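Local coordinates for FOG-3 protein (Caenorhabditis elegans, PDB 5TD6), which helps specify sperm fate in the nematode germline as an RNA-binding multimer, this piece being its BTG/Tob domain, and may act as a transcription corepressor, at residues R6-F11 / I90-G95; S41-V46 / E53-I58. The protein carries 2 engineered substitutions. All coordinates share one frame; numbering follows the deposited sequence.

Interaction 1: R6-F11 / I90-G95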
ATOM      1  N   ARG B   6       2.449   4.383   7.246  1.00 29.97           N
ATOM      2  CA  ARG B   6       3.002   3.690   6.095  1.00 31.15           C
ATOM      3  C   ARG B   6       2.062   3.802   4.904  1.00 25.22           C
ATOM      4  O   ARG B   6       2.524   3.991   3.775  1.00 28.79           O
ATOM      5  CB  ARG B   6       3.270   2.211   6.400  1.00 31.05           C
ATOM      6  CG  ARG B   6       3.864   1.458   5.207  1.00 31.12           C
ATOM      7  CD  ARG B   6       4.029  -0.030   5.508  1.00 34.71           C
ATOM      8  NE  ARG B   6       2.741  -0.697   5.666  1.00 36.26           N
ATOM      9  CZ  ARG B   6       2.329  -1.272   6.794  1.00 46.41           C
ATOM     10  NH1 ARG B   6       3.102  -1.261   7.876  1.00 44.52           N
ATOM     11  NH2 ARG B   6       1.139  -1.858   6.844  1.00 48.00           N
ATOM     12  N   GLU B   7       0.751   3.672   5.145  1.00 22.61           N
ATOM     13  CA  GLU B   7      -0.209   3.807   4.050  1.00 25.14           C
ATOM     14  C   GLU B   7      -0.195   5.234   3.471  1.00 29.12           C
ATOM     15  O   GLU B   7      -0.311   5.409   2.254  1.00 32.20           O
ATOM     16  CB  GLU B   7      -1.617   3.433   4.508  1.00 24.52           C
ATOM     17  CG  GLU B   7      -1.799   1.921   4.799  1.00 24.78           C
ATOM     18  CD  GLU B   7      -1.484   1.072   3.600  1.00 33.08           C
ATOM     19  OE1 GLU B   7      -1.885   1.456   2.485  1.00 29.96           O
ATOM     20  OE2 GLU B   7      -0.824   0.029   3.763  1.00 37.05           O
ATOM     21  N   LEU B   8      -0.068   6.237   4.336  1.00 30.82           N
ATOM     22  CA  LEU B   8       0.009   7.639   3.884  1.00 24.45           C
ATOM     23  C   LEU B   8       1.269   7.849   3.047  1.00 30.98           C
ATOM     24  O   LEU B   8       1.228   8.435   1.947  1.00 31.26           O
ATOM     25  CB  LEU B   8       0.004   8.608   5.069  1.00 30.97           C
ATOM     26  CG  LEU B   8      -0.574  10.017   4.821  1.00 38.82           C
ATOM     27  CD1 LEU B   8      -0.756  10.835   6.101  1.00 40.71           C
ATOM     28  CD2 LEU B   8       0.231  10.797   3.846  1.00 39.94           C
ATOM     29  N   VAL B   9       2.394   7.381   3.576  1.00 28.59           N
ATOM     30  CA  VAL B   9       3.673   7.545   2.876  1.00 28.30           C
ATOM     31  C   VAL B   9       3.642   6.860   1.520  1.00 29.56           C
ATOM     32  O   VAL B   9       4.134   7.394   0.519  1.00 33.00           O
ATOM     33  CB  VAL B   9       4.843   6.975   3.693  1.00 31.62           C
ATOM     34  CG1 VAL B   9       6.105   6.932   2.844  1.00 22.76           C
ATOM     35  CG2 VAL B   9       5.064   7.819   4.948  1.00 31.43           C
ATOM     36  N   ASN B  10       3.044   5.681   1.478  1.00 26.33           N
ATOM     37  CA  ASN B  10       3.035   4.933   0.226  1.00 29.27           C
ATOM     38  C   ASN B  10       2.077   5.575  -0.777  1.00 29.18           C
ATOM     39  O   ASN B  10       2.347   5.593  -1.978  1.00 28.32           O
ATOM     40  CB  ASN B  10       2.714   3.464   0.487  1.00 29.07           C
ATOM     41  CG  ASN B  10       3.905   2.735   1.065  1.00 33.08           C
ATOM     42  OD1 ASN B  10       4.969   3.317   1.161  1.00 37.01           O
ATOM     43  ND2 ASN B  10       3.744   1.475   1.427  1.00 28.59           N
ATOM     44  N   PHE B  11       0.984   6.140  -0.279  1.00 31.10           N
ATOM     45  CA  PHE B  11       0.094   6.926  -1.134  1.00 26.02           C
ATOM     46  C   PHE B  11       0.838   8.059  -1.846  1.00 29.10           C
ATOM     47  O   PHE B  11       0.705   8.246  -3.057  1.00 34.01           O
ATOM     48  CB  PHE B  11      -1.061   7.514  -0.314  1.00 20.10           C
ATOM     49  CG  PHE B  11      -2.030   8.337  -1.143  1.00 25.61           C
ATOM     50  CD1 PHE B  11      -3.048   7.727  -1.857  1.00 25.74           C
ATOM     51  CD2 PHE B  11      -1.905   9.714  -1.217  1.00 30.40           C
ATOM     52  CE1 PHE B  11      -3.939   8.464  -2.599  1.00 29.48           C
ATOM     53  CE2 PHE B  11      -2.800  10.461  -1.971  1.00 30.44           C
ATOM     54  CZ  PHE B  11      -3.807   9.834  -2.668  1.00 34.72           C
ATOM     55  N   ILE B  90      -4.927  15.383   2.909  1.00 38.72           N
ATOM     56  CA  ILE B  90      -4.851  13.971   3.300  1.00 32.97           C
ATOM     57  C   ILE B  90      -4.961  13.852   4.815  1.00 38.21           C
ATOM     58  O   ILE B  90      -4.317  14.593   5.556  1.00 36.44           O
ATOM     59  CB  ILE B  90      -3.534  13.325   2.827  1.00 34.18           C
ATOM     60  CG1 ILE B  90      -3.312  13.622   1.344  1.00 35.23           C
ATOM     61  CG2 ILE B  90      -3.540  11.805   3.070  1.00 40.22           C
ATOM     62  CD1 ILE B  90      -1.965  13.148   0.815  1.00 30.94           C
ATOM     63  N   PHE B  91      -5.815  12.939   5.262  1.00 35.61           N
ATOM     64  CA  PHE B  91      -6.070  12.720   6.682  1.00 38.04           C
ATOM     65  C   PHE B  91      -5.581  11.332   7.067  1.00 39.40           C
ATOM     66  O   PHE B  91      -5.712  10.380   6.289  1.00 38.32           O
ATOM     67  CB  PHE B  91      -7.571  12.825   7.010  1.00 37.80           C
ATOM     68  CG  PHE B  91      -8.163  14.197   6.797  1.00 44.37           C
ATOM     69  CD1 PHE B  91      -8.493  14.644   5.525  1.00 43.80           C
ATOM     70  CD2 PHE B  91      -8.417  15.028   7.873  1.00 52.14           C
ATOM     71  CE1 PHE B  91      -9.049  15.897   5.335  1.00 46.89           C
ATOM     72  CE2 PHE B  91      -8.970  16.289   7.688  1.00 49.42           C
ATOM     73  CZ  PHE B  91      -9.283  16.724   6.416  1.00 45.75           C
ATOM     74  N   ALA B  92      -5.029  11.222   8.265  1.00 39.39           N
ATOM     75  CA  ALA B  92      -4.669   9.936   8.833  1.00 30.10           C
ATOM     76  C   ALA B  92      -5.188   9.885  10.262  1.00 35.25           C
ATOM     77  O   ALA B  92      -4.764  10.662  11.117  1.00 38.09           O
ATOM     78  CB  ALA B  92      -3.166   9.718   8.780  1.00 34.28           C
ATOM     79  N   ASN B  93      -6.142   8.983  10.487  1.00 37.94           N
ATOM     80  CA  ASN B  93      -6.721   8.694  11.787  1.00 35.03           C
ATOM     81  C   ASN B  93      -6.502   7.217  12.136  1.00 35.57           C
ATOM     82  O   ASN B  93      -6.281   6.399  11.237  1.00 33.05           O
ATOM     83  CB  ASN B  93      -8.225   8.977  11.786  1.00 31.20           C
ATOM     84  CG  ASN B  93      -8.558  10.442  11.569  1.00 40.48           C
ATOM     85  OD1 ASN B  93      -7.755  11.331  11.862  1.00 39.05           O
ATOM     86  ND2 ASN B  93      -9.771  10.699  11.073  1.00 36.65           N
ATOM     87  N   PRO B  94      -6.604   6.861  13.428  1.00 30.77           N
ATOM     88  CA  PRO B  94      -6.624   5.434  13.775  1.00 29.82           C
ATOM     89  C   PRO B  94      -7.633   4.669  12.903  1.00 29.18           C
ATOM     90  O   PRO B  94      -8.806   5.025  12.857  1.00 32.29           O
ATOM     91  CB  PRO B  94      -7.029   5.438  15.248  1.00 29.43           C
ATOM     92  CG  PRO B  94      -6.488   6.753  15.773  1.00 31.64           C
ATOM     93  CD  PRO B  94      -6.651   7.728  14.628  1.00 32.88           C
ATOM     94  N   GLY B  95      -7.154   3.671  12.173  1.00 34.52           N
ATOM     95  CA  GLY B  95      -8.028   2.841  11.360  1.00 27.95           C
ATOM     96  C   GLY B  95      -8.417   3.429  10.016  1.00 33.10           C
ATOM     97  O   GLY B  95      -9.125   2.782   9.246  1.00 34.07           O
TER
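Leu8 reaches from helix 2-13 to the strand carrying Ile90 and Ala92, and its side chain shows how one branched residue can serve two neighbours. Its CB leaves the helix toward the strand; CG, swung opposite the backbone N (chi1 -152°), then comes to lie 3.9 Å from CG2 of Ile90. There the chain forks. CD1 settles against the methyl of Ala92, with Leu8 CD1 and Ala92 CB 3.8 Å apart, while CD2 turns back to CG2 of Ile90. One turn on, the Phe11 ring takes the other arm of the isoleucine: Ile90 CD1 sits obliquely by the ring bond CD2-CE2, 4.0 Å from Phe11 CE2. Ile90 is thus engaged at both branches, CG2 by the leucine and CD1 by the aromatic. No hydrogen bond crosses this apolar seam. Phe91, between the two strand contacts, points away from the helix and packs against Phe98 and Arg100. Leu36 and Phe40 of helix 22-41 and Ile58 also touch Leu8. Helix and strand run nearly antiparallel, at 161°, with short-segment axes 9.5 Å apart, the helix-on-sheet packing that forms part of the hydrophobic core of the BTG/Tob domain.

Interaction 2: S41-V46 / E53-I58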
ATOM      1  N   SER B  41       1.719  11.732  16.898  1.00 40.53           N
ATOM      2  CA  SER B  41       1.802  11.035  18.187  1.00 41.64           C
ATOM      3  C   SER B  41       1.028  11.699  19.327  1.00 48.31           C
ATOM      4  O   SER B  41       0.402  11.017  20.118  1.00 49.35           O
ATOM      5  CB  SER B  41       3.260  10.873  18.613  1.00 52.66           C
ATOM      6  OG  SER B  41       3.827   9.709  18.031  1.00 59.12           O
ATOM      7  N   SER B  42       1.051  13.019  19.414  1.00 50.06           N
ATOM      8  CA  SER B  42       0.430  13.656  20.571  1.00 56.70           C
ATOM      9  C   SER B  42      -1.109  13.637  20.549  1.00 52.41           C
ATOM     10  O   SER B  42      -1.733  13.821  21.581  1.00 53.71           O
ATOM     11  CB  SER B  42       0.934  15.089  20.708  1.00 51.73           C
ATOM     12  OG  SER B  42       0.786  15.781  19.491  1.00 62.75           O
ATOM     13  N   THR B  43      -1.728  13.403  19.395  1.00 47.97           N
ATOM     14  CA  THR B  43      -3.192  13.389  19.352  1.00 47.96           C
ATOM     15  C   THR B  43      -3.786  12.017  19.026  1.00 53.50           C
ATOM     16  O   THR B  43      -5.011  11.842  19.051  1.00 52.91           O
ATOM     17  CB  THR B  43      -3.741  14.409  18.335  1.00 45.93           C
ATOM     18  OG1 THR B  43      -3.155  14.178  17.046  1.00 40.64           O
ATOM     19  CG2 THR B  43      -3.419  15.828  18.804  1.00 49.40           C
ATOM     20  N   TRP B  44      -2.926  11.045  18.733  1.00 52.39           N
ATOM     21  CA  TRP B  44      -3.381   9.707  18.331  1.00 40.47           C
ATOM     22  C   TRP B  44      -4.105   8.987  19.472  1.00 44.28           C
ATOM     23  O   TRP B  44      -3.503   8.650  20.492  1.00 51.85           O
ATOM     24  CB  TRP B  44      -2.194   8.872  17.854  1.00 42.59           C
ATOM     25  CG  TRP B  44      -2.549   7.789  16.878  1.00 42.87           C
ATOM     26  CD1 TRP B  44      -2.709   6.459  17.151  1.00 44.56           C
ATOM     27  CD2 TRP B  44      -2.750   7.938  15.465  1.00 38.22           C
ATOM     28  NE1 TRP B  44      -3.014   5.772  15.995  1.00 35.50           N
ATOM     29  CE2 TRP B  44      -3.037   6.658  14.948  1.00 35.01           C
ATOM     30  CE3 TRP B  44      -2.711   9.025  14.587  1.00 38.04           C
ATOM     31  CZ2 TRP B  44      -3.306   6.447  13.593  1.00 29.74           C
ATOM     32  CZ3 TRP B  44      -2.973   8.802  13.226  1.00 33.05           C
ATOM     33  CH2 TRP B  44      -3.256   7.536  12.752  1.00 33.95           C
ATOM     34  N   ASP B  45      -5.397   8.751  19.292  1.00 40.49           N
ATOM     35  CA  ASP B  45      -6.200   8.042  20.288  1.00 45.65           C
ATOM     36  C   ASP B  45      -7.050   6.979  19.587  1.00 42.56           C
ATOM     37  O   ASP B  45      -8.062   7.290  18.966  1.00 42.43           O
ATOM     38  CB  ASP B  45      -7.066   9.041  21.073  1.00 50.06           C
ATOM     39  CG  ASP B  45      -8.020   8.374  22.068  1.00 54.08           C
ATOM     40  OD1 ASP B  45      -8.042   7.128  22.210  1.00 52.53           O
ATOM     41  OD2 ASP B  45      -8.750   9.128  22.737  1.00 57.27           O
ATOM     42  N   VAL B  46      -6.636   5.720  19.695  1.00 40.74           N
ATOM     43  CA  VAL B  46      -7.291   4.661  18.925  1.00 41.09           C
ATOM     44  C   VAL B  46      -8.743   4.482  19.328  1.00 45.48           C
ATOM     45  O   VAL B  46      -9.541   4.000  18.532  1.00 42.58           O
ATOM     46  CB  VAL B  46      -6.556   3.310  19.056  1.00 38.13           C
ATOM     47  CG1 VAL B  46      -5.176   3.408  18.437  1.00 37.19           C
ATOM     48  CG2 VAL B  46      -6.454   2.875  20.516  1.00 46.31           C
ATOM     49  N   GLU B  53      -8.199  14.920  14.408  1.00 46.70           N
ATOM     50  CA  GLU B  53      -8.229  14.761  12.952  1.00 48.10           C
ATOM     51  C   GLU B  53      -7.735  15.995  12.188  1.00 49.68           C
ATOM     52  O   GLU B  53      -6.980  15.890  11.211  1.00 43.10           O
ATOM     53  CB  GLU B  53      -9.653  14.404  12.518  1.00 50.32           C
ATOM     54  CG  GLU B  53     -10.015  14.786  11.108  1.00 54.06           C
ATOM     55  CD  GLU B  53     -11.305  14.139  10.669  1.00 58.94           C
ATOM     56  OE1 GLU B  53     -12.271  14.866  10.354  1.00 63.38           O
ATOM     57  OE2 GLU B  53     -11.346  12.895  10.629  1.00 54.24           O
ATOM     58  N   MET B  54      -8.151  17.165  12.646  1.00 51.36           N
ATOM     59  CA  MET B  54      -7.805  18.395  11.962  1.00 50.00           C
ATOM     60  C   MET B  54      -6.340  18.737  12.161  1.00 44.26           C
ATOM     61  O   MET B  54      -5.669  19.170  11.227  1.00 45.32           O
ATOM     62  CB  MET B  54      -8.697  19.540  12.448  1.00 64.53           C
ATOM     63  CG  MET B  54     -10.152  19.357  12.061  1.00 73.29           C
ATOM     64  SD  MET B  54     -10.325  19.190  10.269  1.00 95.00           S
ATOM     65  CE  MET B  54      -9.658  20.769   9.745  1.00 86.49           C
ATOM     66  N   LYS B  55      -5.841  18.547  13.376  1.00 39.48           N
ATOM     67  CA  LYS B  55      -4.439  18.845  13.648  1.00 45.88           C
ATOM     68  C   LYS B  55      -3.497  17.980  12.825  1.00 46.84           C
ATOM     69  O   LYS B  55      -2.359  18.368  12.574  1.00 43.97           O
ATOM     70  CB  LYS B  55      -4.115  18.660  15.132  1.00 61.93           C
ATOM     71  CG  LYS B  55      -3.341  19.847  15.712  1.00 82.30           C
ATOM     72  CD  LYS B  55      -2.086  19.426  16.481  1.00 88.42           C
ATOM     73  CE  LYS B  55      -1.224  20.650  16.796  1.00 95.23           C
ATOM     74  NZ  LYS B  55       0.214  20.319  17.012  1.00 97.92           N
ATOM     75  N   ARG B  56      -3.967  16.805  12.406  1.00 43.57           N
ATOM     76  CA  ARG B  56      -3.098  15.846  11.730  1.00 46.16           C
ATOM     77  C   ARG B  56      -3.110  15.988  10.220  1.00 46.06           C
ATOM     78  O   ARG B  56      -2.161  15.575   9.547  1.00 43.67           O
ATOM     79  CB  ARG B  56      -3.492  14.417  12.126  1.00 37.62           C
ATOM     80  CG  ARG B  56      -3.056  14.057  13.547  1.00 40.14           C
ATOM     81  CD  ARG B  56      -3.262  12.567  13.857  1.00 40.63           C
ATOM     82  NE  ARG B  56      -4.635  12.138  13.613  1.00 38.12           N
ATOM     83  CZ  ARG B  56      -5.535  11.960  14.571  1.00 43.41           C
ATOM     84  NH1 ARG B  56      -5.203  12.187  15.842  1.00 41.91           N
ATOM     85  NH2 ARG B  56      -6.760  11.555  14.266  1.00 40.21           N
ATOM     86  N   MET B  57      -4.179  16.573   9.686  1.00 45.27           N
ATOM     87  CA  MET B  57      -4.344  16.656   8.243  1.00 39.83           C
ATOM     88  C   MET B  57      -3.161  17.354   7.586  1.00 43.19           C
ATOM     89  O   MET B  57      -2.565  18.267   8.158  1.00 44.00           O
ATOM     90  CB  MET B  57      -5.640  17.392   7.891  1.00 37.47           C
ATOM     91  CG  MET B  57      -5.544  18.902   7.941  1.00 47.05           C
ATOM     92  SD  MET B  57      -7.131  19.693   7.600  1.00 78.63           S
ATOM     93  CE  MET B  57      -6.617  21.020   6.505  1.00 61.33           C
ATOM     94  N   ILE B  58      -2.803  16.895   6.395  1.00 39.17           N
ATOM     95  CA  ILE B  58      -1.730  17.554   5.663  0.53 43.02           C
ATOM     96  C   ILE B  58      -2.207  17.942   4.277  1.00 41.52           C
ATOM     97  O   ILE B  58      -3.190  17.408   3.764  1.00 43.86           O
ATOM     98  CB  ILE B  58      -0.460  16.683   5.540  0.53 41.54           C
ATOM     99  CG1 ILE B  58      -0.749  15.397   4.767  0.53 39.87           C
ATOM    100  CG2 ILE B  58       0.136  16.397   6.917  0.53 42.08           C
ATOM    101  CD1 ILE B  58       0.425  14.448   4.723  0.53 38.21           C
TER
HETATM  102  O   HOH W   1      -7.397   9.992  17.276  1.00 41.64           O
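The guanidinium NH1 of Arg56 donates to OG1 of Thr43 over 3.1 Å, a bent bond with an N-H...O angle of 142° whose acceptor is tilted out of the guanidinium plane. The same nitrogen donates to the carbonyl O of Asn51. This is a buried arginine tying the loop after helix 22-41 to the short helix 53-56 of the BTG/Tob domain. The rest of the head is shared out: NE donates to the carbonyl O of Ala92 and NH2 to OD1 of Asn93, both on strand 89-93, with a weak bond from NH2 to Pro49 O. So many acceptors around one planar group should fix its rotation. Arg56 CD lies at the edge of the Trp44 indole, 3.7 Å from Trp44 CE3, and the bend at chi3 (-55°) sets NE 3.7 Å from Trp44 CZ3. That ring carbon lies over one guanidinium face, the two planes turned 65° apart; Glu53 N also lies over a face, offset toward the rim. A leucine in place of Arg56 would probably leave Thr43 OG1, Asn93 OD1 and the carbonyls of Asn51 and Ala92 without this donor and let the loop drift from the helix. A water accepts from Asp45 N at 3.1 Å and, weakly, from Arg56 NH1 at 3.4 Å.

Along the chain, interaction 2 is nested within the stretch between the two segments of interaction 1, and the centres of the two lie about 11 Å apart in one BTG/Tob domain. Strand 89-93 serves both. Its residues 90 and 92 face helix 2-13 in the apolar core, where the centre of interaction 1 lies about 4 Å from the centre of the chain, whereas Asn93 meets the 53-58 segment: besides its bond to Arg56, its ND2 lies 2.7 Å from Glu53 OE2, a probable hydrogen bond. The backbone of Asn93 and Pro94 also packs on the Trp44 indole. The pair illustrates how a single strand can couple a hydrophobic core to a polar, partly buried loop contact beside it.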